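AAR187Cp (Eremothecium gossypii, PDB 3ZIL) probably regulates the establishment of sister-chromatid cohesion by acting on cohesin, this chain being the C-terminal, all-helical Wap1 part of the Wpl1 protein. Local coordinates at residues Arg66-Trp71 / Asp92-Leu97; Ala171-Ile176 / Phe211-Gly216; Ser310-Lys315 / Pro343-Phe348. One frame throughout, in Å; residues are numbered along the deposited sequence.

Interaction 1: Arg66-Trp71 / Asp92-Leu97; sequences REVWEW and DKIPLL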
loop_
_atom_site.group_PDB
_atom_site.type_symbol
_atom_site.label_atom_id
_atom_site.label_comp_id
_atom_site.label_asym_id
_atom_site.label_seq_id
_atom_site.Cartn_x
_atom_site.Cartn_y
_atom_site.Cartn_z
ATOM N N ARG A 66 24.887 17.865 -9.890
ATOM C CA ARG A 66 23.830 18.567 -10.619
ATOM C C ARG A 66 23.936 18.435 -12.134
ATOM O O ARG A 66 22.923 18.284 -12.786
ATOM C CB ARG A 66 23.772 20.060 -10.297
ATOM C CG ARG A 66 22.980 20.760 -11.429
ATOM C CD ARG A 66 23.225 22.228 -11.598
ATOM N NE ARG A 66 24.626 22.612 -11.787
ATOM C CZ ARG A 66 25.167 22.709 -12.995
ATOM N NH1 ARG A 66 24.446 22.392 -14.073
ATOM N NH2 ARG A 66 26.416 23.095 -13.125
ATOM N N GLU A 67 25.135 18.456 -12.715
ATOM C CA GLU A 67 25.203 18.389 -14.179
ATOM C C GLU A 67 24.829 16.942 -14.643
ATOM O O GLU A 67 24.120 16.770 -15.674
ATOM C CB GLU A 67 26.630 18.726 -14.684
ATOM C CG GLU A 67 26.743 18.820 -16.190
ATOM C CD GLU A 67 28.178 18.844 -16.708
ATOM O OE1 GLU A 67 29.105 19.071 -15.901
ATOM O OE2 GLU A 67 28.380 18.618 -17.928
ATOM N N VAL A 68 25.335 15.916 -13.920
ATOM C CA VAL A 68 25.009 14.528 -14.318
ATOM C C VAL A 68 23.454 14.311 -14.222
ATOM O O VAL A 68 22.833 13.719 -15.094
ATOM C CB VAL A 68 25.848 13.478 -13.479
ATOM C CG1 VAL A 68 25.350 12.023 -13.609
ATOM C CG2 VAL A 68 27.274 13.545 -13.924
ATOM N N TRP A 69 22.837 14.835 -13.158
ATOM C CA TRP A 69 21.409 14.632 -12.911
ATOM C C TRP A 69 20.611 15.332 -13.973
ATOM O O TRP A 69 19.679 14.757 -14.491
ATOM C CB TRP A 69 21.012 15.186 -11.540
ATOM C CG TRP A 69 19.598 14.819 -11.062
ATOM C CD1 TRP A 69 18.391 15.525 -11.267
ATOM C CD2 TRP A 69 19.220 13.613 -10.299
ATOM N NE1 TRP A 69 17.317 14.860 -10.700
ATOM C CE2 TRP A 69 17.767 13.716 -10.049
ATOM C CE3 TRP A 69 19.935 12.533 -9.754
ATOM C CZ2 TRP A 69 17.095 12.767 -9.308
ATOM C CZ3 TRP A 69 19.247 11.582 -8.986
ATOM C CH2 TRP A 69 17.860 11.693 -8.776
ATOM N N GLU A 70 20.945 16.595 -14.269
ATOM C CA GLU A 70 20.141 17.345 -15.265
ATOM C C GLU A 70 20.302 16.716 -16.649
ATOM O O GLU A 70 19.356 16.715 -17.450
ATOM C CB GLU A 70 20.497 18.839 -15.291
ATOM C CG GLU A 70 20.028 19.565 -14.036
ATOM C CD GLU A 70 20.270 21.090 -14.048
ATOM O OE1 GLU A 70 20.944 21.629 -14.954
ATOM O OE2 GLU A 70 19.771 21.758 -13.118
ATOM N N TRP A 71 21.488 16.178 -16.910
ATOM C CA TRP A 71 21.722 15.436 -18.142
ATOM C C TRP A 71 20.884 14.175 -18.192
ATOM O O TRP A 71 20.136 13.988 -19.176
ATOM C CB TRP A 71 23.234 15.136 -18.386
ATOM C CG TRP A 71 23.443 14.457 -19.716
ATOM C CD1 TRP A 71 23.618 15.062 -20.945
ATOM C CD2 TRP A 71 23.400 13.019 -19.997
ATOM N NE1 TRP A 71 23.769 14.113 -21.953
ATOM C CE2 TRP A 71 23.663 12.870 -21.438
ATOM C CE3 TRP A 71 23.284 11.858 -19.196
ATOM C CZ2 TRP A 71 23.701 11.627 -22.055
ATOM C CZ3 TRP A 71 23.329 10.616 -19.827
ATOM C CH2 TRP A 71 23.529 10.496 -21.227
ATOM N N ASP A 92 18.393 5.846 -8.120
ATOM C CA ASP A 92 18.793 4.971 -7.017
ATOM C C ASP A 92 20.314 4.968 -6.680
ATOM O O ASP A 92 20.652 4.812 -5.538
ATOM C CB ASP A 92 18.298 3.575 -7.300
ATOM C CG ASP A 92 18.401 2.619 -6.105
ATOM O OD1 ASP A 92 18.206 3.075 -4.946
ATOM O OD2 ASP A 92 18.624 1.370 -6.389
ATOM N N LYS A 93 21.201 5.160 -7.650
ATOM C CA LYS A 93 22.639 4.984 -7.432
ATOM C C LYS A 93 23.208 6.283 -6.882
ATOM O O LYS A 93 24.101 6.226 -6.054
ATOM C CB LYS A 93 23.343 4.661 -8.764
ATOM C CG LYS A 93 24.772 4.168 -8.603
ATOM C CD LYS A 93 24.901 2.977 -7.653
ATOM C CE LYS A 93 26.333 2.928 -7.150
ATOM N NZ LYS A 93 26.692 1.505 -6.987
ATOM N N ILE A 94 22.662 7.444 -7.286
ATOM C CA ILE A 94 23.197 8.748 -6.826
ATOM C C ILE A 94 22.030 9.637 -6.613
ATOM O O ILE A 94 21.796 10.606 -7.395
ATOM C CB ILE A 94 24.151 9.413 -7.863
ATOM C CG1 ILE A 94 23.475 9.422 -9.269
ATOM C CG2 ILE A 94 25.538 8.701 -7.838
ATOM C CD1 ILE A 94 24.165 10.346 -10.314
ATOM N N PRO A 95 21.253 9.308 -5.580
ATOM C CA PRO A 95 20.049 10.046 -5.271
ATOM C C PRO A 95 20.408 11.472 -4.816
ATOM O O PRO A 95 21.435 11.677 -4.142
ATOM C CB PRO A 95 19.454 9.236 -4.067
ATOM C CG PRO A 95 20.647 8.533 -3.454
ATOM C CD PRO A 95 21.423 8.127 -4.702
ATOM N N LEU A 96 19.593 12.460 -5.168
ATOM C CA LEU A 96 19.742 13.806 -4.572
ATOM C C LEU A 96 19.210 13.772 -3.135
ATOM O O LEU A 96 18.523 12.802 -2.757
ATOM C CB LEU A 96 18.902 14.846 -5.347
ATOM C CG LEU A 96 19.129 14.917 -6.857
ATOM C CD1 LEU A 96 18.017 15.734 -7.494
ATOM C CD2 LEU A 96 20.512 15.533 -7.090
ATOM N N LEU A 97 19.513 14.813 -2.327
ATOM C CA LEU A 97 18.939 14.888 -0.991
ATOM C C LEU A 97 17.440 14.917 -1.120
ATOM O O LEU A 97 16.949 15.391 -2.172
ATOM C CB LEU A 97 19.372 16.194 -0.325
ATOM C CG LEU A 97 20.849 16.549 -0.230
ATOM C CD1 LEU A 97 21.017 18.086 -0.002
ATOM C CD2 LEU A 97 21.447 15.665 0.857
#
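W69 and L96 meet tip to tip, and this encounter supplies the tight half of the contact. The leucine methyl CD1 sits over one face of the indole, 3.4 Å from the centroid of the five-membered ring and 19° off its normal, a close CH-pi contact. L96 CD1 comes within 3.3 Å of W69 CE2, while L96 CG lies over the fusion bond. Chi1 (-170°) sets W69 CG anti to the backbone N, and the indole extends from there toward 92-97. At the six-membered edge, near the ring plane, I94 O stands 3.2 Å from W69 CZ3.

Beside the indole the packing is at normal van der Waals distance: the side chains of V68 and I94 cross at about a right angle, V68 CG1 3.9 Å from I94 CD1. The loose side is the outer one, where polar groups take over. R66 is exposed, and its NH1 makes a long salt bridge, 3.7 Å, to E70 OE1, whereas E70 OE2 pairs with R102.

Between 66-71 and 92-97 there is no hydrogen bond, and apolar and CH-pi contacts act there. R102 O satisfies the buried W69 NE1. H65 NE2, one residue before the segment, holds I94 O, the carbonyl at the indole edge, and so joins helix 54-72 to the loop leaving helix 81-93.

Interaction 2: Ala171-Ile176 / Phe211-Gly216; sequences ALARLI and FQTLAG
The helical Wap1 domain, of the TPR clan, is probably best read as an alpha-solenoid-like stack of helices, and two of them, 168-178 and 201-215, touch where A173 faces T213 and L214. Helix 185-193 lies between the two in sequence. The short segments run in the same direction, 15° apart, and their axes approach to 8.8 Å. The nearest CA atoms, those of A173 and L214, are 6.2 Å apart, consistent with the small A173 side chain at this point.

The alanine methyl is the centre of the contact. A173 CB lies 4.0 Å from L214 CD2, and about equally far from L214 CG, so the branch of the leucine rather than one methyl alone rests against it. One turn further along, I176 CD1 approaches the same L214 CD2 more loosely, at 4.3 Å; L214 thus leans on two residues spaced three apart on the opposing helix. From the other flank comes T213. Its CG2 is anti to the backbone N, which carries this methyl to 3.6 Å from A173 O and near R174 N as well, while T213 CB passes 4.1 Å from A173 CB. The hydroxyl takes no part in this, since OG1 is hydrogen-bonded to Q209 O one turn back in its own helix.

Toward solvent the contact thins out. R174 contributes little to it, and one face of its guanidinium instead covers A171 CA, 3.6 Å below the plane.

On the buried side, helix 185-193 packs against both A173, through L191, and I176, through C188, whereas helix 225-235 receives L214 on C230 and L231. The pair therefore belongs to a continuous stack of helices, in which L172 and L175 carry the packing on to helix 147-158.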
loop_
_atom_site.group_PDB
_atom_site.type_symbol
_atom_site.label_atom_id
_atom_site.label_comp_id
_atom_site.label_asym_id
_atom_site.label_seq_id
_atom_site.Cartn_x
_atom_site.Cartn_y
_atom_site.Cartn_z
ATOM N N ALA A 171 -4.971 3.417 -10.035
ATOM C CA ALA A 171 -4.069 2.756 -10.967
ATOM C C ALA A 171 -3.259 1.688 -10.192
ATOM O O ALA A 171 -2.999 0.593 -10.696
ATOM C CB ALA A 171 -3.130 3.735 -11.679
ATOM N N LEU A 172 -2.912 1.978 -8.947
ATOM C CA LEU A 172 -2.169 0.960 -8.176
ATOM C C LEU A 172 -3.027 -0.273 -7.830
ATOM O O LEU A 172 -2.520 -1.428 -7.744
ATOM C CB LEU A 172 -1.567 1.563 -6.966
ATOM C CG LEU A 172 -0.373 2.494 -7.227
ATOM C CD1 LEU A 172 -0.182 3.413 -6.028
ATOM C CD2 LEU A 172 0.949 1.710 -7.585
ATOM N N ALA A 173 -4.309 -0.003 -7.544
ATOM C CA ALA A 173 -5.267 -1.044 -7.198
ATOM C C ALA A 173 -5.401 -1.939 -8.476
ATOM O O ALA A 173 -5.279 -3.190 -8.388
ATOM C CB ALA A 173 -6.614 -0.453 -6.783
ATOM N N ARG A 174 -5.551 -1.312 -9.647
ATOM C CA ARG A 174 -5.623 -2.093 -10.905
ATOM C C ARG A 174 -4.358 -2.958 -11.093
ATOM O O ARG A 174 -4.467 -4.109 -11.463
ATOM C CB ARG A 174 -5.872 -1.242 -12.148
ATOM C CG ARG A 174 -7.266 -0.606 -12.203
ATOM C CD ARG A 174 -7.513 -0.021 -13.591
ATOM N NE ARG A 174 -6.504 1.001 -14.033
ATOM C CZ ARG A 174 -6.573 2.331 -13.722
ATOM N NH1 ARG A 174 -7.505 2.827 -12.921
ATOM N NH2 ARG A 174 -5.676 3.188 -14.157
ATOM N N LEU A 175 -3.180 -2.404 -10.778
ATOM C CA LEU A 175 -1.898 -3.139 -10.872
ATOM C C LEU A 175 -1.894 -4.358 -9.946
ATOM O O LEU A 175 -1.553 -5.452 -10.354
ATOM C CB LEU A 175 -0.716 -2.205 -10.479
ATOM C CG LEU A 175 0.690 -2.867 -10.427
ATOM C CD1 LEU A 175 1.255 -3.274 -11.825
ATOM C CD2 LEU A 175 1.710 -1.985 -9.683
ATOM N N ILE A 176 -2.334 -4.199 -8.696
ATOM C CA ILE A 176 -2.433 -5.366 -7.793
ATOM C C ILE A 176 -3.365 -6.425 -8.345
ATOM O O ILE A 176 -3.024 -7.602 -8.269
ATOM C CB ILE A 176 -2.834 -4.926 -6.388
ATOM C CG1 ILE A 176 -1.700 -3.984 -5.803
ATOM C CG2 ILE A 176 -3.173 -6.108 -5.444
ATOM C CD1 ILE A 176 -2.242 -3.041 -4.728
ATOM N N PHE A 211 -11.404 0.918 -4.161
ATOM C CA PHE A 211 -12.000 -0.010 -3.207
ATOM C C PHE A 211 -12.755 -1.180 -3.959
ATOM O O PHE A 211 -12.579 -2.348 -3.679
ATOM C CB PHE A 211 -12.978 0.739 -2.294
ATOM C CG PHE A 211 -13.817 -0.176 -1.436
ATOM C CD1 PHE A 211 -13.307 -0.755 -0.301
ATOM C CD2 PHE A 211 -15.159 -0.513 -1.858
ATOM C CE1 PHE A 211 -14.087 -1.622 0.472
ATOM C CE2 PHE A 211 -15.941 -1.365 -1.066
ATOM C CZ PHE A 211 -15.400 -1.943 0.075
ATOM N N GLN A 212 -13.507 -0.836 -4.980
ATOM C CA GLN A 212 -14.208 -1.893 -5.731
ATOM C C GLN A 212 -13.185 -2.838 -6.371
ATOM O O GLN A 212 -13.423 -4.051 -6.480
ATOM C CB GLN A 212 -15.093 -1.238 -6.759
ATOM C CG GLN A 212 -16.184 -0.434 -6.031
ATOM C CD GLN A 212 -16.999 0.456 -6.942
ATOM O OE1 GLN A 212 -16.963 0.298 -8.183
ATOM N NE2 GLN A 212 -17.713 1.456 -6.349
ATOM N N THR A 213 -12.022 -2.311 -6.767
ATOM C CA THR A 213 -11.057 -3.182 -7.344
ATOM C C THR A 213 -10.485 -4.123 -6.328
ATOM O O THR A 213 -10.397 -5.322 -6.588
ATOM C CB THR A 213 -9.946 -2.422 -8.015
ATOM O OG1 THR A 213 -10.533 -1.669 -9.066
ATOM C CG2 THR A 213 -8.917 -3.335 -8.585
ATOM N N LEU A 214 -10.089 -3.599 -5.180
ATOM C CA LEU A 214 -9.434 -4.433 -4.158
ATOM C C LEU A 214 -10.463 -5.395 -3.576
ATOM O O LEU A 214 -10.151 -6.546 -3.288
ATOM C CB LEU A 214 -8.799 -3.554 -3.070
ATOM C CG LEU A 214 -7.691 -2.616 -3.546
ATOM C CD1 LEU A 214 -7.237 -1.886 -2.281
ATOM C CD2 LEU A 214 -6.509 -3.418 -4.133
ATOM N N ALA A 215 -11.700 -4.935 -3.455
ATOM C CA ALA A 215 -12.756 -5.805 -2.863
ATOM C C ALA A 215 -13.081 -6.976 -3.837
ATOM O O ALA A 215 -13.597 -8.014 -3.389
ATOM C CB ALA A 215 -13.985 -4.986 -2.582
ATOM N N GLY A 216 -12.723 -6.813 -5.134
ATOM C CA GLY A 216 -12.874 -7.855 -6.175
ATOM C C GLY A 216 -11.717 -8.845 -6.313
ATOM O O GLY A 216 -11.756 -9.728 -7.185
#

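Interaction 3: Ser310-Lys315 / Pro343-Phe348; sequences SVFVKK and PAEADF
F312 inserts its ring among A344, E345 and F348, in the first turns of helix 343-360. Over one face lies E345: its CG stands almost directly above the ring centre, 3.9 Å from the centroid, in a CH-pi contact. A bend at chi2 (85°) then brings E345 CD to 3.7 Å from F312 CE2, and the carboxylate is stacked on the ring with the two planes only 7° apart. At the far end of the phenyl, F312 CZ meets A344 CB at 3.6 Å. The edge of the same ring points to the face of F348, an offset edge-to-face pair with centroids 5.6 Å apart and planes at 68°; F348 CB meanwhile lies at the F312 edge, 3.7 Å from F312 CD1.

F348 has its own first-shell partners. F312 CA lies over its face, V311 CG1 touches F348 CZ at the ring edge from 3.7 Å, and the K315 side chain slides past, its CE 3.9 Å from F348 CD1. An alanine in place of F312 would probably leave the E345 carboxylate without the surface it lies on and F348 without its aromatic edge, opening a gap between the helices.

Farther out, F348 N bonds to A344 O in the regular way, and F308 of helix 304-313 adds a side chain against both E345 and F348. The last turn of that helix, with K315 just beyond it, thus packs on the start of helix 343-360, plain helix packing near the C-terminal end of the domain.

Hydrogen bonds are absent across the segments, and the attraction is mainly apolar and aromatic. K315 lies at the rim, whereas E345 covers the F312 face; its stacked carboxylate probably gains little from the pi face, so CG and the packing are likely to carry that contact.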
loop_
_atom_site.group_PDB
_atom_site.type_symbol
_atom_site.label_atom_id
_atom_site.label_comp_id
_atom_site.label_asym_id
_atom_site.label_seq_id
_atom_site.Cartn_x
_atom_site.Cartn_y
_atom_site.Cartn_z
ATOM N N SER A 310 -19.000 -19.272 23.252
ATOM C CA SER A 310 -17.771 -19.844 23.813
ATOM C C SER A 310 -17.162 -18.979 24.879
ATOM O O SER A 310 -16.846 -19.436 25.978
ATOM C CB SER A 310 -16.724 -19.986 22.718
ATOM O OG SER A 310 -16.468 -21.336 22.431
ATOM N N VAL A 311 -16.958 -17.719 24.520
ATOM C CA VAL A 311 -16.294 -16.750 25.379
ATOM C C VAL A 311 -17.141 -16.427 26.632
ATOM O O VAL A 311 -16.619 -16.238 27.747
ATOM C CB VAL A 311 -16.032 -15.455 24.559
ATOM C CG1 VAL A 311 -15.648 -14.297 25.452
ATOM C CG2 VAL A 311 -14.995 -15.705 23.458
ATOM N N PHE A 312 -18.447 -16.331 26.428
ATOM C CA PHE A 312 -19.354 -15.965 27.496
ATOM C C PHE A 312 -19.430 -17.068 28.565
ATOM O O PHE A 312 -19.458 -16.774 29.763
ATOM C CB PHE A 312 -20.754 -15.752 26.942
ATOM C CG PHE A 312 -21.805 -15.701 28.020
ATOM C CD1 PHE A 312 -21.890 -14.594 28.872
ATOM C CD2 PHE A 312 -22.690 -16.784 28.210
ATOM C CE1 PHE A 312 -22.856 -14.563 29.883
ATOM C CE2 PHE A 312 -23.668 -16.742 29.203
ATOM C CZ PHE A 312 -23.750 -15.643 30.037
ATOM N N VAL A 313 -19.493 -18.320 28.101
ATOM C CA VAL A 313 -19.643 -19.469 28.990
ATOM C C VAL A 313 -18.410 -19.589 29.842
ATOM O O VAL A 313 -18.492 -19.515 31.054
ATOM C CB VAL A 313 -20.023 -20.818 28.284
ATOM C CG1 VAL A 313 -21.369 -20.705 27.571
ATOM C CG2 VAL A 313 -18.950 -21.315 27.329
ATOM N N LYS A 314 -17.268 -19.727 29.196
ATOM C CA LYS A 314 -16.015 -19.887 29.894
ATOM C C LYS A 314 -15.423 -18.518 29.908
ATOM O O LYS A 314 -14.624 -18.229 29.029
ATOM C CB LYS A 314 -15.091 -20.810 29.096
ATOM C CG LYS A 314 -15.727 -22.123 28.668
ATOM C CD LYS A 314 -15.511 -22.348 27.180
ATOM C CE LYS A 314 -16.244 -23.594 26.689
ATOM N NZ LYS A 314 -16.436 -23.609 25.206
ATOM N N LYS A 315 -15.851 -17.670 30.851
ATOM C CA LYS A 315 -15.353 -16.288 31.012
ATOM C C LYS A 315 -13.829 -16.287 31.121
ATOM O O LYS A 315 -13.261 -17.286 31.554
ATOM C CB LYS A 315 -15.867 -15.707 32.307
ATOM C CG LYS A 315 -17.297 -15.224 32.305
ATOM C CD LYS A 315 -17.479 -14.196 33.426
ATOM C CE LYS A 315 -18.760 -13.410 33.245
ATOM N NZ LYS A 315 -19.817 -14.339 32.745
ATOM N N PRO A 343 -30.563 -11.603 29.182
ATOM C CA PRO A 343 -29.943 -10.609 30.077
ATOM C C PRO A 343 -28.477 -10.839 30.559
ATOM O O PRO A 343 -27.738 -9.854 30.699
ATOM C CB PRO A 343 -30.940 -10.517 31.260
ATOM C CG PRO A 343 -32.281 -10.869 30.647
ATOM C CD PRO A 343 -31.970 -11.899 29.575
ATOM N N ALA A 344 -28.066 -12.097 30.808
ATOM C CA ALA A 344 -26.680 -12.475 31.158
ATOM C C ALA A 344 -25.721 -12.159 30.006
ATOM O O ALA A 344 -24.691 -11.525 30.204
ATOM C CB ALA A 344 -26.571 -13.984 31.493
ATOM N N GLU A 345 -26.037 -12.682 28.830
ATOM C CA GLU A 345 -25.227 -12.438 27.620
ATOM C C GLU A 345 -25.070 -10.931 27.292
ATOM O O GLU A 345 -23.930 -10.465 27.063
ATOM C CB GLU A 345 -25.782 -13.223 26.430
ATOM C CG GLU A 345 -25.533 -14.737 26.503
ATOM C CD GLU A 345 -26.615 -15.478 27.337
ATOM O OE1 GLU A 345 -27.183 -14.883 28.280
ATOM O OE2 GLU A 345 -26.921 -16.658 27.065
ATOM N N ALA A 346 -26.185 -10.187 27.274
ATOM C CA ALA A 346 -26.181 -8.715 27.068
ATOM C C ALA A 346 -25.348 -7.946 28.096
ATOM O O ALA A 346 -24.604 -7.040 27.730
ATOM C CB ALA A 346 -27.605 -8.151 27.008
ATOM N N ASP A 347 -25.479 -8.292 29.385
ATOM C CA ASP A 347 -24.717 -7.618 30.421
ATOM C C ASP A 347 -23.205 -7.905 30.357
ATOM O O ASP A 347 -22.408 -7.020 30.686
ATOM C CB ASP A 347 -25.260 -7.966 31.832
ATOM C CG ASP A 347 -24.690 -7.059 32.924
ATOM O OD1 ASP A 347 -24.950 -5.831 32.966
ATOM O OD2 ASP A 347 -23.959 -7.544 33.756
ATOM N N PHE A 348 -22.822 -9.144 30.016
ATOM C CA PHE A 348 -21.386 -9.489 29.820
ATOM C C PHE A 348 -20.777 -8.637 28.669
ATOM O O PHE A 348 -19.656 -8.082 28.789
ATOM C CB PHE A 348 -21.242 -11.004 29.558
ATOM C CG PHE A 348 -19.922 -11.429 28.990
ATOM C CD1 PHE A 348 -18.781 -11.561 29.798
ATOM C CD2 PHE A 348 -19.814 -11.733 27.638
ATOM C CE1 PHE A 348 -17.569 -11.982 29.269
ATOM C CE2 PHE A 348 -18.598 -12.129 27.092
ATOM C CZ PHE A 348 -17.464 -12.250 27.905
#

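From the N terminus the three contacts follow in series, none enclosing or crossing another. Interaction 1 closes a loop of 20 intervening residues, bringing the chain beyond helix 81-93 back to helix 54-72. Interaction 2 spans 34 residues, including helix 185-193, and joins helices 168-178 and 201-215 near the middle of the molecule. Interaction 3 bridges 27 residues, including helix 321-336, and ties helix 304-313 to helix 343-360. Interactions 1 and 3 lie on opposite sides of the chain's centre, their centres 64 Å apart; interaction 2 is 34 Å from the first and 40 Å from the third, centre to centre. Local closures thus recur along an elongated helical domain.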